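Local structure of Moesin/ezrin/radixin homolog 2 (Drosophila melanogaster, 7EDR) at residues 46-51 / 82-87; 53-58 / 274-279; 20-25 / 64-69. The protein probably links membrane proteins to intracellular signalling as a Merlin-type tumour suppressor of the ezrin-radixin-moesin family, through its three-lobed FERM region. One frame throughout, in Å; residues are numbered along the deposited sequence.

Contact 1: 46-51 / 82-87; sequences GLQYVD and SFYAKF
Strands 46-50 and 82-85 run antiparallel with a strong twist, 126° between their directions, and are held by four backbone hydrogen bonds. G46 with Y84 and Q48 with S82 are the hydrogen-bonded pairs; L47 with F83 between them is the non-hydrogen-bonded pair. The straightest bond is Q48 N to S82 O, 2.8 Å and 177° at the hydrogen, whereas G46 N to Y84 O, 3.0 Å, is more bent. L47 and F83 share one face of the sheet: with L47 CG anti to the carbonyl carbon, methyl CD2 meets the edge of the F83 ring in its plane, 3.9 Å from CD1. Q48 and Y84 share the other face. The extended Q48 chain brings OE1 to the edge of the tyrosine ring, 3.1 Å from Y84 CE2, with amide and ring planes 75° apart, while S82 CB lies over one face of that ring near its rim. Strand 78-85 is the middle strand of the ubiquitin-like FERM lobe's mixed sheet, and 45-50 its neighbour toward 56-58. The L47-F83 face packs on L29, F30 and V33 of helix 26-37, F83 bonds through its backbone to S10 of strand 5-10, and Q48 lies against V56 and W58 of strand 56-58.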
loop_
_atom_site.group_PDB
_atom_site.type_symbol
_atom_site.label_atom_id
_atom_site.label_comp_id
_atom_site.label_asym_id
_atom_site.label_seq_id
_atom_site.Cartn_x
_atom_site.Cartn_y
_atom_site.Cartn_z
ATOM N N GLY C 46 22.388 -2.935 13.917
ATOM C CA GLY C 46 23.769 -2.553 13.670
ATOM C C GLY C 46 24.738 -3.365 14.510
ATOM O O GLY C 46 24.356 -4.074 15.446
ATOM N N LEU C 47 26.018 -3.253 14.159
ATOM C CA LEU C 47 27.091 -3.963 14.847
ATOM C C LEU C 47 27.872 -2.952 15.674
ATOM O O LEU C 47 28.518 -2.053 15.120
ATOM C CB LEU C 47 27.993 -4.692 13.855
ATOM C CG LEU C 47 27.311 -5.881 13.177
ATOM C CD1 LEU C 47 27.927 -6.177 11.815
ATOM C CD2 LEU C 47 27.368 -7.110 14.069
ATOM N N GLN C 48 27.808 -3.101 16.995
ATOM C CA GLN C 48 28.442 -2.167 17.913
ATOM C C GLN C 48 29.724 -2.768 18.479
ATOM O O GLN C 48 29.841 -3.990 18.645
ATOM C CB GLN C 48 27.480 -1.790 19.039
ATOM C CG GLN C 48 27.948 -0.631 19.869
ATOM C CD GLN C 48 26.928 -0.211 20.911
ATOM O OE1 GLN C 48 26.788 -0.861 21.940
ATOM N NE2 GLN C 48 26.223 0.880 20.656
ATOM N N TYR C 49 30.701 -1.901 18.746
ATOM C CA TYR C 49 31.998 -2.344 19.255
ATOM C C TYR C 49 32.697 -1.185 19.953
ATOM O O TYR C 49 32.309 -0.023 19.817
ATOM C CB TYR C 49 32.896 -2.896 18.138
ATOM C CG TYR C 49 33.365 -1.851 17.160
ATOM C CD1 TYR C 49 32.520 -1.378 16.160
ATOM C CD2 TYR C 49 34.651 -1.332 17.231
ATOM C CE1 TYR C 49 32.947 -0.417 15.254
ATOM C CE2 TYR C 49 35.085 -0.371 16.331
ATOM C CZ TYR C 49 34.226 0.085 15.348
ATOM O OH TYR C 49 34.644 1.034 14.443
ATOM N N VAL C 50 33.745 -1.525 20.702
ATOM C CA VAL C 50 34.626 -0.540 21.319
ATOM C C VAL C 50 35.848 -0.399 20.431
ATOM O O VAL C 50 36.400 -1.404 19.967
ATOM C CB VAL C 50 35.019 -0.947 22.747
ATOM C CG1 VAL C 50 35.851 0.155 23.392
ATOM C CG2 VAL C 50 33.768 -1.233 23.573
ATOM N N ASP C 51 36.255 0.838 20.162
ATOM C CA ASP C 51 37.305 1.059 19.183
ATOM C C ASP C 51 38.646 1.246 19.901
ATOM O O ASP C 51 38.739 1.162 21.129
ATOM C CB ASP C 51 36.945 2.235 18.259
ATOM C CG ASP C 51 36.937 3.584 18.975
ATOM O OD1 ASP C 51 37.131 3.620 20.209
ATOM O OD2 ASP C 51 36.734 4.618 18.296
ATOM N N SER C 82 28.608 -6.510 19.262
ATOM C CA SER C 82 27.236 -6.723 19.707
ATOM C C SER C 82 26.264 -6.370 18.582
ATOM O O SER C 82 26.395 -5.314 17.947
ATOM C CB SER C 82 26.937 -5.876 20.940
ATOM O OG SER C 82 27.874 -6.147 21.950
ATOM N N PHE C 83 25.287 -7.243 18.349
ATOM C CA PHE C 83 24.215 -7.002 17.387
ATOM C C PHE C 83 23.005 -6.446 18.138
ATOM O O PHE C 83 22.362 -7.171 18.908
ATOM C CB PHE C 83 23.864 -8.293 16.657
ATOM C CG PHE C 83 22.986 -8.099 15.460
ATOM C CD1 PHE C 83 23.509 -7.608 14.274
ATOM C CD2 PHE C 83 21.641 -8.440 15.504
ATOM C CE1 PHE C 83 22.704 -7.453 13.161
ATOM C CE2 PHE C 83 20.826 -8.283 14.388
ATOM C CZ PHE C 83 21.349 -7.794 13.222
ATOM N N TYR C 84 22.705 -5.163 17.914
ATOM C CA TYR C 84 21.686 -4.414 18.653
ATOM C C TYR C 84 20.726 -3.723 17.695
ATOM O O TYR C 84 21.105 -3.332 16.588
ATOM C CB TYR C 84 22.262 -3.273 19.531
ATOM C CG TYR C 84 23.027 -3.657 20.751
ATOM C CD1 TYR C 84 22.558 -4.642 21.611
ATOM C CD2 TYR C 84 24.221 -3.005 21.074
ATOM C CE1 TYR C 84 23.273 -4.997 22.767
ATOM C CE2 TYR C 84 24.941 -3.345 22.224
ATOM C CZ TYR C 84 24.461 -4.347 23.068
ATOM O OH TYR C 84 25.160 -4.700 24.208
ATOM N N ALA C 85 19.499 -3.506 18.159
ATOM C CA ALA C 85 18.643 -2.525 17.511
ATOM C C ALA C 85 19.229 -1.148 17.757
ATOM O O ALA C 85 19.436 -0.753 18.911
ATOM C CB ALA C 85 17.216 -2.594 18.044
ATOM N N LYS C 86 19.526 -0.431 16.671
ATOM C CA LYS C 86 19.978 0.950 16.765
ATOM C C LYS C 86 18.820 1.930 16.599
ATOM O O LYS C 86 18.882 3.065 17.110
ATOM C CB LYS C 86 21.064 1.199 15.711
ATOM C CG LYS C 86 21.665 2.590 15.693
ATOM C CD LYS C 86 22.787 2.621 14.669
ATOM C CE LYS C 86 23.489 3.957 14.654
ATOM N NZ LYS C 86 24.530 3.956 13.595
ATOM N N PHE C 87 17.764 1.492 15.911
ATOM C CA PHE C 87 16.579 2.288 15.638
ATOM C C PHE C 87 15.353 1.507 16.081
ATOM O O PHE C 87 15.342 0.266 16.060
ATOM C CB PHE C 87 16.473 2.648 14.143
ATOM C CG PHE C 87 17.714 3.278 13.606
ATOM C CD1 PHE C 87 18.613 2.533 12.856
ATOM C CD2 PHE C 87 18.010 4.617 13.889
ATOM C CE1 PHE C 87 19.803 3.112 12.366
ATOM C CE2 PHE C 87 19.196 5.212 13.408
ATOM C CZ PHE C 87 20.092 4.454 12.643
#

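Contact 2: 53-58 / 274-279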
loop_
_atom_site.group_PDB
_atom_site.type_symbol
_atom_site.label_atom_id
_atom_site.label_comp_id
_atom_site.label_asym_id
_atom_site.label_seq_id
_atom_site.Cartn_x
_atom_site.Cartn_y
_atom_site.Cartn_z
ATOM N N ARG C 53 39.997 3.687 20.773
ATOM C CA ARG C 53 40.008 4.971 21.460
ATOM C C ARG C 53 39.057 4.966 22.647
ATOM O O ARG C 53 38.723 6.041 23.159
ATOM C CB ARG C 53 39.630 6.125 20.525
ATOM C CG ARG C 53 40.572 6.342 19.353
ATOM C CD ARG C 53 40.015 7.413 18.413
ATOM N NE ARG C 53 40.313 7.151 17.002
ATOM C CZ ARG C 53 39.635 7.691 15.991
ATOM N NH1 ARG C 53 38.622 8.511 16.240
ATOM N NH2 ARG C 53 39.960 7.417 14.733
ATOM N N SER C 54 38.613 3.783 23.088
ATOM C CA SER C 54 37.646 3.641 24.185
ATOM C C SER C 54 36.343 4.363 23.863
ATOM O O SER C 54 35.714 4.981 24.729
ATOM C CB SER C 54 38.224 4.130 25.515
ATOM O OG SER C 54 39.413 3.430 25.833
ATOM N N ASN C 55 35.950 4.299 22.594
ATOM C CA ASN C 55 34.714 4.889 22.106
ATOM C C ASN C 55 33.828 3.779 21.568
ATOM O O ASN C 55 34.287 2.930 20.792
ATOM C CB ASN C 55 34.991 5.940 21.028
ATOM C CG ASN C 55 35.530 7.237 21.612
ATOM O OD1 ASN C 55 35.222 7.584 22.758
ATOM N ND2 ASN C 55 36.330 7.958 20.833
ATOM N N VAL C 56 32.573 3.773 22.008
ATOM C CA VAL C 56 31.579 2.833 21.507
ATOM C C VAL C 56 31.123 3.300 20.125
ATOM O O VAL C 56 30.669 4.436 19.954
ATOM C CB VAL C 56 30.408 2.711 22.489
ATOM C CG1 VAL C 56 29.294 1.899 21.906
ATOM C CG2 VAL C 56 30.888 2.058 23.783
ATOM N N SER C 57 31.289 2.438 19.128
ATOM C CA SER C 57 31.044 2.781 17.739
ATOM C C SER C 57 30.145 1.728 17.098
ATOM O O SER C 57 29.950 0.629 17.626
ATOM C CB SER C 57 32.364 2.890 16.952
ATOM O OG SER C 57 33.277 3.766 17.593
ATOM N N TRP C 58 29.603 2.078 15.935
ATOM C CA TRP C 58 28.864 1.156 15.090
ATOM C C TRP C 58 29.700 0.840 13.862
ATOM O O TRP C 58 30.390 1.717 13.338
ATOM C CB TRP C 58 27.520 1.749 14.668
ATOM C CG TRP C 58 26.602 2.038 15.800
ATOM C CD1 TRP C 58 26.474 3.223 16.480
ATOM C CD2 TRP C 58 25.667 1.129 16.394
ATOM N NE1 TRP C 58 25.506 3.100 17.461
ATOM C CE2 TRP C 58 25.001 1.824 17.425
ATOM C CE3 TRP C 58 25.317 -0.201 16.142
ATOM C CZ2 TRP C 58 24.015 1.231 18.209
ATOM C CZ3 TRP C 58 24.334 -0.791 16.927
ATOM C CH2 TRP C 58 23.697 -0.071 17.949
ATOM N N SER C 274 27.888 20.321 22.067
ATOM C CA SER C 274 28.065 18.952 22.519
ATOM C C SER C 274 29.557 18.675 22.470
ATOM O O SER C 274 30.182 18.852 21.421
ATOM C CB SER C 274 27.274 17.975 21.645
ATOM O OG SER C 274 27.779 16.658 21.778
ATOM N N GLN C 275 30.126 18.241 23.594
ATOM C CA GLN C 275 31.544 18.467 23.858
ATOM C C GLN C 275 32.480 17.375 23.370
ATOM O O GLN C 275 33.695 17.566 23.450
ATOM C CB GLN C 275 31.783 18.666 25.361
ATOM C CG GLN C 275 31.041 19.845 25.952
ATOM C CD GLN C 275 31.418 21.138 25.280
ATOM O OE1 GLN C 275 32.575 21.331 24.877
ATOM N NE2 GLN C 275 30.438 22.033 25.127
ATOM N N ASP C 276 31.980 16.241 22.900
ATOM C CA ASP C 276 32.837 15.168 22.411
ATOM C C ASP C 276 32.546 14.965 20.933
ATOM O O ASP C 276 31.404 14.709 20.553
ATOM C CB ASP C 276 32.640 13.875 23.219
ATOM C CG ASP C 276 33.359 12.638 22.604
ATOM O OD1 ASP C 276 33.061 11.509 23.065
ATOM O OD2 ASP C 276 34.197 12.743 21.680
ATOM N N LEU C 277 33.581 15.108 20.104
ATOM C CA LEU C 277 33.406 14.997 18.660
ATOM C C LEU C 277 32.898 13.621 18.266
ATOM O O LEU C 277 32.053 13.506 17.370
ATOM C CB LEU C 277 34.720 15.297 17.935
ATOM C CG LEU C 277 35.348 16.590 18.411
ATOM C CD1 LEU C 277 36.744 16.791 17.809
ATOM C CD2 LEU C 277 34.439 17.753 18.068
ATOM N N HIS C 278 33.413 12.564 18.897
ATOM C CA HIS C 278 32.932 11.228 18.557
ATOM C C HIS C 278 31.432 11.115 18.796
ATOM O O HIS C 278 30.684 10.669 17.917
ATOM C CB HIS C 278 33.660 10.146 19.351
ATOM C CG HIS C 278 33.114 8.773 19.099
ATOM N ND1 HIS C 278 33.475 8.023 18.000
ATOM C CD2 HIS C 278 32.187 8.042 19.766
ATOM C CE1 HIS C 278 32.815 6.876 18.015
ATOM N NE2 HIS C 278 32.028 6.862 19.077
ATOM N N ILE C 279 30.980 11.517 19.987
ATOM C CA ILE C 279 29.550 11.600 20.269
ATOM C C ILE C 279 28.825 12.407 19.204
ATOM O O ILE C 279 27.661 12.128 18.891
ATOM C CB ILE C 279 29.327 12.196 21.674
ATOM C CG1 ILE C 279 29.761 11.195 22.747
ATOM C CG2 ILE C 279 27.867 12.616 21.864
ATOM C CD1 ILE C 279 28.999 9.889 22.700
#
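The N-terminus of the long helix 277-297 in the PH-like FERM lobe meets the edge strand 56-58 of the ubiquitin-like lobe here, so the contact is one between lobes, formed at the protein surface. H278, in the first turn of the helix, carries nearly all of it. Its CG stands anti to the backbone N (chi1 176°), which sends the imidazole out to the 53-58 segment, and NE2 donates to V56 O at 2.9 Å with 165° at the hydrogen. The acceptor lies almost in the ring plane, but the donor stands well above the carbonyl plane of V56, so the bond is straight at the hydrogen without following a carbonyl lone pair. N55 covers one face of the same ring: its CB sits over the centre, 3.6 Å from the centroid, a CH-pi contact, and its amide group lies stacked at 11° to the imidazole plane. In the three-lobed FERM fold the ring bridges from the C-terminal helix of the PH-like lobe to the edge strand of the ubiquitin-like lobe. S57 OG adds a contact to CE1 of H278 at 3.2 Å. D276 is the N-cap of the helix; its OD2 accepts from H278 N at 2.9 Å, a bent bond met from above the carboxylate plane, so the residue that makes the interlobe bond is also held at its backbone. On the strand side, the loop leading into N55 is tied by D51 OD1, which accepts from the backbone N of both R53 and N55.

Contact 3: 20-25 / 64-69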
loop_
_atom_site.group_PDB
_atom_site.type_symbol
_atom_site.label_atom_id
_atom_site.label_comp_id
_atom_site.label_asym_id
_atom_site.label_seq_id
_atom_site.Cartn_x
_atom_site.Cartn_y
_atom_site.Cartn_z
ATOM N N LEU C 20 36.407 -14.397 8.747
ATOM C CA LEU C 20 36.259 -13.637 7.516
ATOM C C LEU C 20 37.588 -13.543 6.772
ATOM O O LEU C 20 38.667 -13.677 7.355
ATOM C CB LEU C 20 35.716 -12.238 7.817
ATOM C CG LEU C 20 34.420 -12.281 8.625
ATOM C CD1 LEU C 20 33.936 -10.879 8.908
ATOM C CD2 LEU C 20 33.374 -13.075 7.868
ATOM N N GLU C 21 37.487 -13.311 5.457
ATOM C CA GLU C 21 38.623 -12.911 4.642
ATOM C C GLU C 21 39.364 -11.748 5.314
ATOM O O GLU C 21 38.782 -11.029 6.128
ATOM C CB GLU C 21 38.122 -12.535 3.247
ATOM C CG GLU C 21 39.194 -12.457 2.197
ATOM C CD GLU C 21 39.717 -11.027 2.106
ATOM O OE1 GLU C 21 40.879 -10.818 1.642
ATOM O OE2 GLU C 21 38.997 -10.093 2.503
ATOM N N PRO C 22 40.664 -11.565 5.025
ATOM C CA PRO C 22 41.382 -10.419 5.623
ATOM C C PRO C 22 40.763 -9.046 5.363
ATOM O O PRO C 22 40.778 -8.191 6.261
ATOM C CB PRO C 22 42.777 -10.527 4.992
ATOM C CG PRO C 22 42.958 -11.965 4.761
ATOM C CD PRO C 22 41.608 -12.552 4.464
ATOM N N ARG C 23 40.256 -8.793 4.154
ATOM C CA ARG C 23 39.741 -7.485 3.756
ATOM C C ARG C 23 38.216 -7.481 3.634
ATOM O O ARG C 23 37.651 -6.724 2.842
ATOM C CB ARG C 23 40.368 -7.040 2.434
ATOM C CG ARG C 23 41.856 -6.707 2.481
ATOM C CD ARG C 23 42.480 -6.872 1.091
ATOM N NE ARG C 23 42.831 -8.267 0.840
ATOM C CZ ARG C 23 44.069 -8.700 0.627
ATOM N NH1 ARG C 23 45.080 -7.837 0.605
ATOM N NH2 ARG C 23 44.291 -9.994 0.427
ATOM N N ALA C 24 37.540 -8.333 4.397
ATOM C CA ALA C 24 36.086 -8.334 4.392
ATOM C C ALA C 24 35.567 -6.974 4.847
ATOM O O ALA C 24 36.208 -6.274 5.641
ATOM C CB ALA C 24 35.554 -9.446 5.296
ATOM N N SER C 25 34.404 -6.596 4.327
ATOM C CA SER C 25 33.785 -5.319 4.658
ATOM C C SER C 25 32.717 -5.483 5.733
ATOM O O SER C 25 32.283 -6.592 6.066
ATOM C CB SER C 25 33.149 -4.693 3.429
ATOM O OG SER C 25 31.976 -5.412 3.119
ATOM N N ARG C 64 36.424 -1.588 5.184
ATOM C CA ARG C 64 36.925 -2.891 5.607
ATOM C C ARG C 64 36.863 -3.017 7.124
ATOM O O ARG C 64 37.168 -2.069 7.852
ATOM C CB ARG C 64 38.365 -3.092 5.136
ATOM C CG ARG C 64 38.518 -3.303 3.644
ATOM C CD ARG C 64 39.949 -3.066 3.214
ATOM N NE ARG C 64 40.168 -3.481 1.835
ATOM C CZ ARG C 64 41.362 -3.501 1.248
ATOM N NH1 ARG C 64 42.438 -3.131 1.930
ATOM N NH2 ARG C 64 41.479 -3.898 -0.015
ATOM N N VAL C 65 36.454 -4.195 7.603
ATOM C CA VAL C 65 36.390 -4.424 9.047
ATOM C C VAL C 65 37.744 -4.138 9.674
ATOM O O VAL C 65 37.848 -3.534 10.752
ATOM C CB VAL C 65 35.933 -5.866 9.351
ATOM C CG1 VAL C 65 35.813 -6.078 10.850
ATOM C CG2 VAL C 65 34.626 -6.197 8.643
ATOM N N ARG C 66 38.802 -4.573 8.990
ATOM C CA ARG C 66 40.179 -4.395 9.430
ATOM C C ARG C 66 40.541 -2.924 9.624
ATOM O O ARG C 66 41.434 -2.617 10.425
ATOM C CB ARG C 66 41.070 -5.089 8.388
ATOM C CG ARG C 66 42.533 -4.813 8.442
ATOM C CD ARG C 66 43.143 -4.814 7.034
ATOM N NE ARG C 66 43.271 -6.141 6.432
ATOM C CZ ARG C 66 44.031 -6.405 5.367
ATOM N NH1 ARG C 66 44.731 -5.438 4.784
ATOM N NH2 ARG C 66 44.099 -7.637 4.883
ATOM N N ASP C 67 39.831 -2.007 8.955
ATOM C CA ASP C 67 40.194 -0.595 8.888
ATOM C C ASP C 67 39.354 0.295 9.794
ATOM O O ASP C 67 39.311 1.512 9.578
ATOM C CB ASP C 67 40.078 -0.085 7.452
ATOM C CG ASP C 67 41.060 -0.751 6.520
ATOM O OD1 ASP C 67 40.903 -0.598 5.290
ATOM O OD2 ASP C 67 41.988 -1.427 7.020
ATOM N N GLN C 68 38.683 -0.267 10.795
ATOM C CA GLN C 68 37.721 0.499 11.580
ATOM C C GLN C 68 38.093 0.527 13.058
ATOM O O GLN C 68 37.226 0.696 13.921
ATOM C CB GLN C 68 36.302 -0.041 11.373
ATOM C CG GLN C 68 35.846 0.008 9.901
ATOM C CD GLN C 68 34.362 -0.271 9.714
ATOM O OE1 GLN C 68 33.518 0.289 10.413
ATOM N NE2 GLN C 68 34.036 -1.140 8.761
ATOM N N ARG C 69 39.387 0.377 13.350
ATOM C CA ARG C 69 39.925 0.572 14.696
ATOM C C ARG C 69 39.188 -0.268 15.737
ATOM O O ARG C 69 38.923 0.182 16.852
ATOM C CB ARG C 69 39.898 2.048 15.092
ATOM C CG ARG C 69 40.953 2.908 14.425
ATOM C CD ARG C 69 40.410 4.312 14.193
ATOM N NE ARG C 69 40.095 4.574 12.786
ATOM C CZ ARG C 69 39.011 5.220 12.352
ATOM N NH1 ARG C 69 38.091 5.656 13.212
ATOM N NH2 ARG C 69 38.841 5.414 11.048
#
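In the ubiquitin-like FERM lobe, the type I turn E21-A24 that joins strand 15-20 to helix 26-37 packs against the short 3-10 segment 65-66. Its tight part is backbone-led. V65 N donates to A24 O at 2.9 Å and 164°, in the carbonyl plane, and a single bridge brings the CA atoms of S25 and R64 within 4.1 Å of each other. V65 CG2, anti to its carbonyl carbon, tucks beside A24 O and S25 O, and V65 is buried further by L5, Y79 and F81. S25 is the N-cap of helix 26-37, so this bridge sits right at the helix start.

The outer side is looser, with R23 and R64 exposed and R66 partly so. R23 lies side by side with R64 and with R66, pointing the same way as each, and no ion pair crosses between the segments. R23 uses its aliphatic chain, placing CG over the centre of the R64 guanidinium and, near the rim, over one face of that of R66. The like charges remain close, with R23 NE 4.3 Å from R66 NH2; a weak salt bridge from R23 NE to E21 OE1 probably offsets some of the repulsion. The R66 chain, bent at chi2 and chi3, turns back over the turn, where NE reaches P22 O at 3.2 Å from above the carbonyl plane and NH2 lies 3.2 Å from P22 CB.

How the contacts relate
Contacts 1 and 3 both lie within the ubiquitin-like lobe, whereas contact 2 joins that lobe to the PH-like one. Contact 1 is the most central and relies on regular strand pairing; contact 2 is at the surface and depends largely on one imidazole; contact 3, farthest from the chain centre, pairs a buried backbone bond with a solvent-facing arginine cluster. Strands 45-50 and 56-58 are sheet neighbours, so contacts 1 and 2 meet directly, Y49 O lying 2.8 Å from S57 N. Contact 1 reaches contact 3 through Y49 OH and Q68 O, 2.7 Å apart. Contacts 2 and 3 meet merely by like charges, R53 and R69.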